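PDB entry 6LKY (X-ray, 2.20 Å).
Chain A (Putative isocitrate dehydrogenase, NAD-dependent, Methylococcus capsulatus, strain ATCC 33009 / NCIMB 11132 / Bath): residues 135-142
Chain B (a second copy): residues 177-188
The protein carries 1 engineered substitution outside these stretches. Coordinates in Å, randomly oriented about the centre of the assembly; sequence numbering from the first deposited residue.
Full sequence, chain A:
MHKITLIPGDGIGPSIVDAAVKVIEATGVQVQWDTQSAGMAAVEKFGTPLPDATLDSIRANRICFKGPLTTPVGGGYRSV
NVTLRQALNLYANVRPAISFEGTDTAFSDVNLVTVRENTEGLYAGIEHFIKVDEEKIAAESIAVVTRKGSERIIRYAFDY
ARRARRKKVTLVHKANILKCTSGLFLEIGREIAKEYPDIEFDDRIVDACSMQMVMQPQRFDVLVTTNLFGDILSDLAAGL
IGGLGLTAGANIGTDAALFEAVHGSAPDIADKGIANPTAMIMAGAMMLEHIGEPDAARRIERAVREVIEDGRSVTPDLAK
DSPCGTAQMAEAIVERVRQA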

# COMPACT_ATOMS: atom_id res chain seq x y z
N GLU A 135 16.11 9.96 26.82
CA GLU A 135 15.65 10.73 25.67
C GLU A 135 15.82 9.92 24.39
O GLU A 135 16.93 9.48 24.07
N LYS A 136 14.73 9.73 23.65
CA LYS A 136 14.78 9.03 22.37
C LYS A 136 15.11 10.03 21.28
O LYS A 136 14.33 10.96 21.02
N ILE A 137 16.26 9.86 20.63
CA ILE A 137 16.60 10.76 19.54
C ILE A 137 16.31 10.13 18.19
O ILE A 137 16.19 10.87 17.19
N ALA A 138 16.24 8.80 18.11
CA ALA A 138 15.96 8.13 16.85
C ALA A 138 15.50 6.70 17.13
O ALA A 138 15.49 6.27 18.28
N ALA A 139 15.11 5.99 16.08
CA ALA A 139 14.70 4.59 16.17
C ALA A 139 15.04 3.89 14.87
O ALA A 139 15.12 4.53 13.81
N GLU A 140 15.25 2.57 14.94
CA GLU A 140 15.55 1.75 13.77
C GLU A 140 14.77 0.45 13.80
O GLU A 140 14.52 -0.12 14.87
N SER A 141 14.40 -0.01 12.61
CA SER A 141 13.71 -1.28 12.41
C SER A 141 14.40 -2.00 11.27
O SER A 141 14.73 -1.39 10.24
N ILE A 142 14.62 -3.30 11.44
CA ILE A 142 15.40 -4.08 10.50
C ILE A 142 14.47 -5.05 9.78
O ILE A 142 13.79 -5.85 10.43
N ILE B 177 3.28 -3.16 14.79
CA ILE B 177 4.36 -4.08 14.43
C ILE B 177 5.73 -3.41 14.52
O ILE B 177 6.69 -3.98 15.05
N LEU B 178 5.85 -2.22 13.96
CA LEU B 178 7.08 -1.42 14.02
C LEU B 178 6.96 -0.49 15.23
O LEU B 178 6.67 0.70 15.12
N LYS B 179 7.13 -1.08 16.40
CA LYS B 179 6.87 -0.36 17.63
C LYS B 179 7.85 0.79 17.83
O LYS B 179 7.51 1.78 18.48
N CYS B 180 9.07 0.67 17.32
CA CYS B 180 10.09 1.69 17.56
C CYS B 180 10.02 2.83 16.54
O CYS B 180 9.90 3.99 16.92
N THR B 181 10.10 2.51 15.25
CA THR B 181 10.14 3.57 14.24
C THR B 181 8.76 4.19 14.05
O THR B 181 8.56 5.39 14.29
N SER B 182 7.80 3.37 13.62
CA SER B 182 6.43 3.84 13.46
C SER B 182 5.87 4.36 14.78
O SER B 182 5.16 5.37 14.80
N GLY B 183 6.20 3.68 15.89
CA GLY B 183 5.72 4.12 17.19
C GLY B 183 6.23 5.49 17.59
O GLY B 183 5.49 6.31 18.13
N LEU B 184 7.52 5.75 17.35
CA LEU B 184 8.06 7.06 17.68
C LEU B 184 7.43 8.14 16.81
O LEU B 184 7.09 9.23 17.29
N PHE B 185 7.25 7.84 15.51
CA PHE B 185 6.56 8.77 14.61
C PHE B 185 5.15 9.11 15.13
O PHE B 185 4.79 10.28 15.24
N LEU B 186 4.37 8.08 15.48
CA LEU B 186 3.01 8.29 16.00
C LEU B 186 3.01 9.09 17.30
O LEU B 186 2.15 9.96 17.51
N GLU B 187 3.90 8.74 18.24
CA GLU B 187 3.96 9.44 19.52
C GLU B 187 4.27 10.91 19.33
O GLU B 187 3.64 11.79 19.94
N ILE B 188 5.25 11.20 18.47
CA ILE B 188 5.55 12.60 18.16
C ILE B 188 4.33 13.28 17.52
O ILE B 188 4.02 14.43 17.86

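The most unusual feature of this contact is a long salt bridge accompanied by two bridging waters. K136(A) NZ lies 3.9 Å from E187(B) OE1. Water 1 accepts from K136(A) NZ at 2.7 Å and donates to E187(B) OE1 at 2.9 Å; water 2 accepts from K136(A) NZ at 2.9 Å and donates to E187(B) OE2 at 2.9 Å. Both carboxylate oxygens are thus tied to one ammonium group. The lysine suits this place because its chain, m at chi1 and t from chi2 to chi4, is long enough to carry the charge out to the glutamate, itself t at chi1 and chi2, while K136(A) CD passes 4.4 Å from L184(B) CD1.

K136(A), A139(A) and S141(A) have CA-to-CB bonds directed toward the other stretch, as do C180(B) (m at chi1), L184(B), E187(B) and the non-contacting I188(B); those of I137(A), A138(A), E140(A) and I142(A) point away. The backbones come close where A139(A) CA is 5.1 Å from T181(B) CA, and the small alanine methyl fits there: A139(A) CB is 3.4 Å from C180(B) O, 3.9 Å from C180(B) CB and 4.1 Å from L184(B) CD2. L184(B), t at chi1 and p at chi2, supplies apolar bulk four residues after C180(B).

Farther along, short hydroxyl side chains can pair at close range in a buried setting: T181(B) OG1 donates to S141(A) OG at 2.8 Å. The serine, m at chi1, is also hydrogen-bonded elsewhere in the structure. T181(B) points sideways in its p rotamer, and T181(B) CG2 lies against the strand backbone, 3.5 Å from A139(A) O and 3.6 Å from E140(A) C, with S141(A) OG also close by. L178(B) also starts sideways, but its end comes nearer, placing L178(B) CD2 4.0 Å from S141(A) OG.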

# COMPACT_ATOMS: atom_id res chain seq x y z
CB GLU A 135 16.44 12.03 25.59
CG GLU A 135 15.94 13.02 24.54
CD GLU A 135 17.00 14.04 24.13
OE1 GLU A 135 18.10 14.04 24.73
OE2 GLU A 135 16.72 14.85 23.22
CB LYS A 136 13.45 8.34 22.06
CG LYS A 136 13.10 7.19 22.98
CD LYS A 136 11.63 6.88 22.84
CE LYS A 136 11.18 5.77 23.78
NZ LYS A 136 9.68 5.66 23.72
CB ILE A 137 18.07 11.24 19.63
CG1 ILE A 137 19.03 10.07 19.47
CG2 ILE A 137 18.32 12.07 20.93
CD1 ILE A 137 20.52 10.49 19.31
CB ALA A 138 17.19 8.14 15.92
CB ALA A 139 13.20 4.43 16.46
CB GLU A 140 17.05 1.44 13.66
CG GLU A 140 17.85 2.71 13.39
CD GLU A 140 19.30 2.44 13.10
OE1 GLU A 140 19.98 3.38 12.64
OE2 GLU A 140 19.75 1.30 13.35
CB SER A 141 12.23 -1.07 12.08
OG SER A 141 11.53 -0.49 13.17
CB ILE A 142 16.55 -4.81 11.21
CG1 ILE A 142 17.48 -3.78 11.88
CG2 ILE A 142 17.32 -5.73 10.25
CD1 ILE A 142 18.76 -4.37 12.43
CB ILE B 177 4.12 -4.65 13.02
CG1 ILE B 177 2.77 -5.37 12.96
CG2 ILE B 177 5.29 -5.51 12.59
CD1 ILE B 177 2.68 -6.61 13.85
CB LEU B 178 7.28 -0.67 12.71
CG LEU B 178 7.31 -1.61 11.48
CD1 LEU B 178 7.35 -0.85 10.16
CD2 LEU B 178 8.50 -2.59 11.56
CB LYS B 179 6.90 -1.32 18.82
CG LYS B 179 5.74 -2.32 18.82
CD LYS B 179 5.79 -3.23 20.03
CE LYS B 179 4.72 -4.32 19.95
NZ LYS B 179 3.33 -3.78 20.04
CB CYS B 180 11.49 1.06 17.60
SG CYS B 180 11.72 -0.11 19.02
CB THR B 181 10.65 3.02 12.90
OG1 THR B 181 9.99 1.78 12.64
CG2 THR B 181 12.17 2.79 12.97
CB SER B 182 5.56 2.72 12.91
OG SER B 182 4.97 3.14 11.71
CB LEU B 184 9.58 7.05 17.52
CG LEU B 184 10.31 8.36 17.81
CD1 LEU B 184 10.03 8.83 19.23
CD2 LEU B 184 11.81 8.17 17.60
CB PHE B 185 6.52 8.15 13.21
CG PHE B 185 6.01 9.07 12.13
CD1 PHE B 185 6.77 10.13 11.71
CD2 PHE B 185 4.79 8.82 11.51
CE1 PHE B 185 6.31 10.97 10.71
CE2 PHE B 185 4.33 9.65 10.51
CZ PHE B 185 5.08 10.72 10.11
CB LEU B 186 2.32 6.94 16.22
CG LEU B 186 0.96 6.91 16.92
CD1 LEU B 186 -0.11 7.71 16.14
CD2 LEU B 186 0.53 5.45 17.11
CB GLU B 187 4.99 8.76 20.42
CG GLU B 187 5.31 9.46 21.72
CD GLU B 187 6.47 8.77 22.46
OE1 GLU B 187 6.37 7.57 22.76
OE2 GLU B 187 7.50 9.44 22.72
CB ILE B 188 6.81 12.68 17.28
CG1 ILE B 188 8.03 12.22 18.12
CG2 ILE B 188 7.03 14.10 16.72
CD1 ILE B 188 9.29 11.95 17.31
O HOH W 1 8.39 6.08 21.38
O HOH W 2 8.46 7.95 24.97